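PDB 4PJ2: putative exported protein, which binds a magnesium ion and probably inhibits i-type (invertebrate) lysozymes in the bacterial periplasm. Local coordinates for residues Lys53-Asp58 against Asp93-Asn98; Val79-Ala84 against Tyr89-Ala94. One frame throughout, in Å; residues are numbered along the deposited sequence. Where two conformers were deposited one is given.

Contact 1. Residues Lys53-Asp58 against Asp93-Asn98; sequences KVLPRD and DAFTLN
OD2 of Asp-93 is gripped by two partners: a water, which also reaches the backbone of Pro-56, and the hydroxyl of Tyr-32 on strand 30-37. The water donates both its hydrogens within the contact, one to O of Pro-56 at 2.6 Å and the other to OD2 of Asp-93 at 2.8 Å, so that two acceptors 4.4 Å apart are joined by a shared donor instead of facing each other bare. The other carboxylate oxygen, OD1, is bonded to ND1 of His-108 on strand 102-112, and these partners together fix the rotation of a buried acid, whose negative charge they would be expected to stabilise. Leu-55 reaches across from the facing strand; its CD2 lies 3.5 Å from CG of Asp-93 and 3.8 Å from CZ of Phe-95. This is the beta-sandwich-like packing of two antiparallel four-stranded sheets: strands 49-57 and 90-98 belong to different sheets, the axes of the short segments approach to 10.5 Å, with N-to-C directions 167° apart, and no direct hydrogen bond joins the segments. CD1 of Leu-55 meets the rim of the Phe-95 ring in its plane, 3.8 Å from CE1, whereas CD2 approaches obliquely. With CG turned away from its own carbonyl carbon (chi1 -58°), Phe-95 projects its ring toward Leu-55, and Tyr-32, Val-34 and Val-79 pack around the same side chain.

Contact 2. Residues Val79-Ala84 against Tyr89-Ala94; sequences VVVESA and YLSADA
Five backbone hydrogen bonds join segment 79-84 to segment 89-94. Val-81 and Ser-91 exchange two of them, Val-81 N to Ser-91 O at 2.8 Å and Ser-91 N to Val-81 O at 2.9 Å; the first is almost straight, 173° at the hydrogen, although its donor is tilted 30° from the carbonyl plane. Val-79 and Asp-93 form a second reciprocal pair, and beyond the last bridge Ser-83 N reaches Tyr-89 O at 2.8 Å. Between the two reciprocal pairs, Val-80 faces Ala-92 in a non-hydrogen-bonded pair, where CA of Ala-92 comes within 3.1 Å of Val-79 O in a CA-H...O contact. Side chains then alternate. Val-80, Glu-82, Leu-90 and Ala-92 share one face, on which CD2 of Leu-90 touches CG1 of Val-80 at 4.2 Å and CB of Glu-82 at 4.1 Å, while Val-118 of helix 118-123 packs on Leu-90 and Ala-92. The other face holds Val-79, Val-81, Ser-91 and Asp-93. There the Ser-91 hydroxyl, set between its own N and carbonyl carbon (chi1 55°), brings OG to 3.5 Å from CB of Val-81. Near the turn, the chain of another protein hydrogen-bonds backbone O of Ser-83 through a basic side chain, and OE1 of Glu-82 and OH of Tyr-89 through polar ones. Regular antiparallel pairing of consecutive strands makes this a beta hairpin, the central two strands of a four-stranded meander.

Followed from the N terminus, the chain runs through the first antiparallel sheet to 53-58, at the end of strand 49-57, one of its two edge strands, then turns at once into strand 60-67, the first of the second sheet, and passes through the magnesium-binding loop to strand 76-82. Contact 2 closes the short connection of four residues between 79-84 and 89-94. Contact 1 closes a much longer loop, from 53-58 to 93-98, which encloses segment 79-84 and the hairpin turn. The two contacts overlap at Asp-93 and Ala-94 on strand 90-98. Contact 2 pairs neighbouring strands within the second sheet; contact 1 lays the first sheet against it. Phe-95 against Val-79, and Arg-57 and Asp-58 against Val-81, carry the packing between them.

Contact 1. Residues Lys53-Asp58 against Asp93-Asn98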
loop_
_atom_site.group_PDB
_atom_site.type_symbol
_atom_site.label_atom_id
_atom_site.label_comp_id
_atom_site.label_asym_id
_atom_site.label_seq_id
_atom_site.Cartn_x
_atom_site.Cartn_y
_atom_site.Cartn_z
ATOM N N LYS A 53 -19.254 5.624 -0.357
ATOM C CA LYS A 53 -18.252 6.449 0.295
ATOM C C LYS A 53 -16.931 6.278 -0.417
ATOM O O LYS A 53 -16.605 5.183 -0.878
ATOM C CB LYS A 53 -18.092 6.040 1.758
ATOM C CG LYS A 53 -19.330 6.180 2.585
ATOM C CD LYS A 53 -19.672 7.614 2.883
ATOM C CE LYS A 53 -21.079 7.725 3.452
ATOM N NZ LYS A 53 -21.410 9.129 3.804
ATOM N N VAL A 54 -16.158 7.361 -0.480
ATOM C CA VAL A 54 -14.837 7.345 -1.089
ATOM C C VAL A 54 -13.811 7.652 0.003
ATOM O O VAL A 54 -13.983 8.608 0.758
ATOM C CB VAL A 54 -14.701 8.410 -2.205
ATOM C CG1 VAL A 54 -13.414 8.176 -2.971
ATOM C CG2 VAL A 54 -15.892 8.361 -3.145
ATOM N N LEU A 55 -12.772 6.826 0.079
ATOM C CA LEU A 55 -11.744 6.955 1.099
ATOM C C LEU A 55 -10.368 6.950 0.455
ATOM O O LEU A 55 -10.174 6.381 -0.611
ATOM C CB LEU A 55 -11.815 5.796 2.090
ATOM C CG LEU A 55 -12.835 5.948 3.211
ATOM C CD1 LEU A 55 -14.230 5.673 2.730
ATOM C CD2 LEU A 55 -12.494 5.037 4.352
ATOM N N PRO A 56 -9.387 7.543 1.132
ATOM C CA PRO A 56 -8.009 7.438 0.669
ATOM C C PRO A 56 -7.475 6.022 0.801
ATOM O O PRO A 56 -7.907 5.271 1.684
ATOM C CB PRO A 56 -7.242 8.395 1.596
ATOM C CG PRO A 56 -8.083 8.589 2.729
ATOM C CD PRO A 56 -9.494 8.324 2.367
ATOM N N ARG A 57 -6.543 5.663 -0.073
ATOM C CA ARG A 57 -5.801 4.424 0.103
ATOM C C ARG A 57 -4.338 4.658 -0.004
ATOM O O ARG A 57 -3.826 5.237 -0.953
ATOM C CB ARG A 57 -6.193 3.316 -0.853
ATOM C CG ARG A 57 -6.077 3.692 -2.267
ATOM C CD ARG A 57 -6.291 2.530 -3.284
ATOM N NE ARG A 57 -6.235 3.137 -4.605
ATOM C CZ ARG A 57 -5.182 3.189 -5.402
ATOM N NH1 ARG A 57 -4.052 2.581 -5.095
ATOM N NH2 ARG A 57 -5.275 3.832 -6.553
ATOM N N ASP A 58 -3.656 4.161 1.011
ATOM C CA ASP A 58 -2.212 4.227 1.059
ATOM C C ASP A 58 -1.656 2.886 0.638
ATOM O O ASP A 58 -1.190 2.074 1.470
ATOM C CB ASP A 58 -1.727 4.605 2.436
ATOM C CG ASP A 58 -0.239 4.692 2.489
ATOM O OD1 ASP A 58 0.389 4.854 1.414
ATOM O OD2 ASP A 58 0.308 4.592 3.594
ATOM N N ASP A 93 -9.773 0.010 6.754
ATOM C CA ASP A 93 -10.978 0.699 7.181
ATOM C C ASP A 93 -12.080 -0.317 7.386
ATOM O O ASP A 93 -12.221 -1.246 6.599
ATOM C CB ASP A 93 -11.410 1.715 6.122
ATOM C CG ASP A 93 -10.350 2.740 5.867
ATOM O OD1 ASP A 93 -10.050 3.521 6.793
ATOM O OD2 ASP A 93 -9.784 2.736 4.754
ATOM N N ALA A 94 -12.848 -0.131 8.447
ATOM C CA ALA A 94 -14.023 -0.956 8.702
ATOM C C ALA A 94 -15.290 -0.126 8.492
ATOM O O ALA A 94 -15.329 1.052 8.855
ATOM C CB ALA A 94 -13.990 -1.530 10.119
ATOM N N PHE A 95 -16.316 -0.775 7.949
ATOM C CA PHE A 95 -17.600 -0.151 7.658
ATOM C C PHE A 95 -18.741 -0.972 8.222
ATOM O O PHE A 95 -18.738 -2.199 8.119
ATOM C CB PHE A 95 -17.843 -0.035 6.143
ATOM C CG PHE A 95 -16.798 0.735 5.406
ATOM C CD1 PHE A 95 -17.019 2.045 5.018
ATOM C CD2 PHE A 95 -15.609 0.136 5.060
ATOM C CE1 PHE A 95 -16.051 2.738 4.331
ATOM C CE2 PHE A 95 -14.624 0.835 4.387
ATOM C CZ PHE A 95 -14.851 2.130 4.019
ATOM N N THR A 96 -19.717 -0.286 8.788
ATOM C CA THR A 96 -21.004 -0.912 9.068
ATOM C C THR A 96 -21.884 -0.745 7.847
ATOM O O THR A 96 -21.777 0.266 7.138
ATOM C CB THR A 96 -21.703 -0.321 10.295
ATOM O OG1 THR A 96 -21.726 1.101 10.203
ATOM C CG2 THR A 96 -20.977 -0.725 11.550
ATOM N N LEU A 97 -22.714 -1.766 7.602
ATOM C CA LEU A 97 -23.633 -1.830 6.463
ATOM C C LEU A 97 -24.826 -2.763 6.761
ATOM O O LEU A 97 -24.666 -3.978 6.959
ATOM C CB LEU A 97 -22.951 -2.312 5.192
ATOM C CG LEU A 97 -21.497 -2.747 5.229
ATOM C CD1 LEU A 97 -21.324 -4.039 5.996
ATOM C CD2 LEU A 97 -21.020 -2.931 3.834
ATOM N N ASN A 98 -26.028 -2.205 6.761
ATOM C CA ASN A 98 -27.227 -2.998 6.999
ATOM C C ASN A 98 -28.463 -2.289 6.435
ATOM O O ASN A 98 -28.419 -1.103 6.091
ATOM C CB ASN A 98 -27.386 -3.296 8.497
ATOM C CG ASN A 98 -27.394 -2.046 9.338
ATOM O OD1 ASN A 98 -28.335 -1.247 9.271
ATOM N ND2 ASN A 98 -26.349 -1.865 10.143
HETATM O O HOH W 1 -7.538 4.151 4.010
#

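Contact 2. Residues Val79-Ala84 against Tyr89-Ala94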
loop_
_atom_site.group_PDB
_atom_site.type_symbol
_atom_site.label_atom_id
_atom_site.label_comp_id
_atom_site.label_asym_id
_atom_site.label_seq_id
_atom_site.Cartn_x
_atom_site.Cartn_y
_atom_site.Cartn_z
ATOM N N VAL A 79 -11.789 -3.310 4.620
ATOM C CA VAL A 79 -10.981 -3.169 3.417
ATOM C C VAL A 79 -9.530 -3.016 3.848
ATOM O O VAL A 79 -9.197 -2.073 4.562
ATOM C CB VAL A 79 -11.414 -1.959 2.559
ATOM C CG1 VAL A 79 -10.558 -1.857 1.306
ATOM C CG2 VAL A 79 -12.887 -2.071 2.177
ATOM N N VAL A 80 -8.687 -3.964 3.443
ATOM C CA VAL A 80 -7.282 -3.991 3.847
ATOM C C VAL A 80 -6.426 -3.509 2.697
ATOM O O VAL A 80 -6.576 -3.969 1.582
ATOM C CB VAL A 80 -6.825 -5.406 4.257
ATOM C CG1 VAL A 80 -5.377 -5.352 4.738
ATOM C CG2 VAL A 80 -7.737 -5.974 5.330
ATOM N N VAL A 81 -5.513 -2.597 2.999
ATOM C CA VAL A 81 -4.665 -1.959 1.999
ATOM C C VAL A 81 -3.202 -2.157 2.375
ATOM O O VAL A 81 -2.840 -1.986 3.533
ATOM C CB VAL A 81 -4.978 -0.450 1.908
ATOM C CG1 VAL A 81 -4.047 0.281 0.942
ATOM C CG2 VAL A 81 -6.422 -0.255 1.460
ATOM N N GLU A 82 -2.382 -2.493 1.384
ATOM C CA GLU A 82 -0.953 -2.773 1.566
ATOM C C GLU A 82 -0.126 -1.645 0.944
ATOM O O GLU A 82 -0.261 -1.371 -0.243
ATOM C CB GLU A 82 -0.618 -4.113 0.886
ATOM C CG GLU A 82 0.871 -4.441 0.699
ATOM C CD GLU A 82 1.097 -5.763 -0.028
ATOM O OE1 GLU A 82 1.055 -5.783 -1.278
ATOM O OE2 GLU A 82 1.319 -6.785 0.654
ATOM N N SER A 83 0.758 -1.038 1.727
ATOM C CA SER A 83 1.650 0.009 1.234
ATOM C C SER A 83 2.507 -0.499 0.101
ATOM O O SER A 83 2.973 -1.656 0.132
ATOM C CB SER A 83 2.575 0.501 2.342
ATOM O OG SER A 83 3.508 1.409 1.782
ATOM N N ALA A 84 2.761 0.364 -0.876
ATOM C CA ALA A 84 3.617 0.049 -2.012
ATOM C C ALA A 84 5.095 0.091 -1.665
ATOM O O ALA A 84 5.894 -0.360 -2.461
ATOM C CB ALA A 84 3.355 1.013 -3.170
ATOM N N TYR A 89 3.467 -2.022 4.794
ATOM C CA TYR A 89 2.625 -1.758 5.948
ATOM C C TYR A 89 1.150 -1.843 5.588
ATOM O O TYR A 89 0.713 -1.426 4.504
ATOM C CB TYR A 89 2.920 -0.383 6.536
ATOM C CG TYR A 89 4.381 -0.234 6.884
ATOM C CD1 TYR A 89 4.934 -0.944 7.947
ATOM C CD2 TYR A 89 5.223 0.595 6.157
ATOM C CE1 TYR A 89 6.275 -0.846 8.271
ATOM C CE2 TYR A 89 6.575 0.705 6.486
ATOM C CZ TYR A 89 7.084 -0.028 7.551
ATOM O OH TYR A 89 8.401 0.020 7.926
ATOM N N LEU A 90 0.380 -2.384 6.517
ATOM C CA LEU A 90 -1.054 -2.548 6.309
ATOM C C LEU A 90 -1.835 -1.432 6.959
ATOM O O LEU A 90 -1.540 -0.932 8.038
ATOM C CB LEU A 90 -1.525 -3.894 6.877
ATOM C CG LEU A 90 -0.909 -5.140 6.235
ATOM C CD1 LEU A 90 -1.436 -6.402 6.921
ATOM C CD2 LEU A 90 -1.160 -5.224 4.747
ATOM N N SER A 91 -2.900 -1.055 6.260
ATOM C CA SER A 91 -3.904 -0.160 6.796
ATOM C C SER A 91 -5.248 -0.789 6.487
ATOM O O SER A 91 -5.350 -1.708 5.674
ATOM C CB SER A 91 -3.764 1.246 6.193
ATOM O OG SER A 91 -3.799 1.208 4.774
ATOM N N ALA A 92 -6.274 -0.352 7.187
ATOM C CA ALA A 92 -7.587 -0.908 6.938
ATOM C C ALA A 92 -8.642 0.032 7.443
ATOM O O ALA A 92 -8.444 0.741 8.429
ATOM C CB ALA A 92 -7.742 -2.258 7.618
ATOM N N ASP A 93 -9.773 0.010 6.754
ATOM C CA ASP A 93 -10.978 0.699 7.181
ATOM C C ASP A 93 -12.080 -0.317 7.386
ATOM O O ASP A 93 -12.221 -1.246 6.599
ATOM C CB ASP A 93 -11.410 1.715 6.122
ATOM C CG ASP A 93 -10.350 2.740 5.867
ATOM O OD1 ASP A 93 -10.050 3.521 6.793
ATOM O OD2 ASP A 93 -9.784 2.736 4.754
ATOM N N ALA A 94 -12.848 -0.131 8.447
ATOM C CA ALA A 94 -14.023 -0.956 8.702
ATOM C C ALA A 94 -15.290 -0.126 8.492
ATOM O O ALA A 94 -15.329 1.052 8.855
ATOM C CB ALA A 94 -13.990 -1.530 10.119
#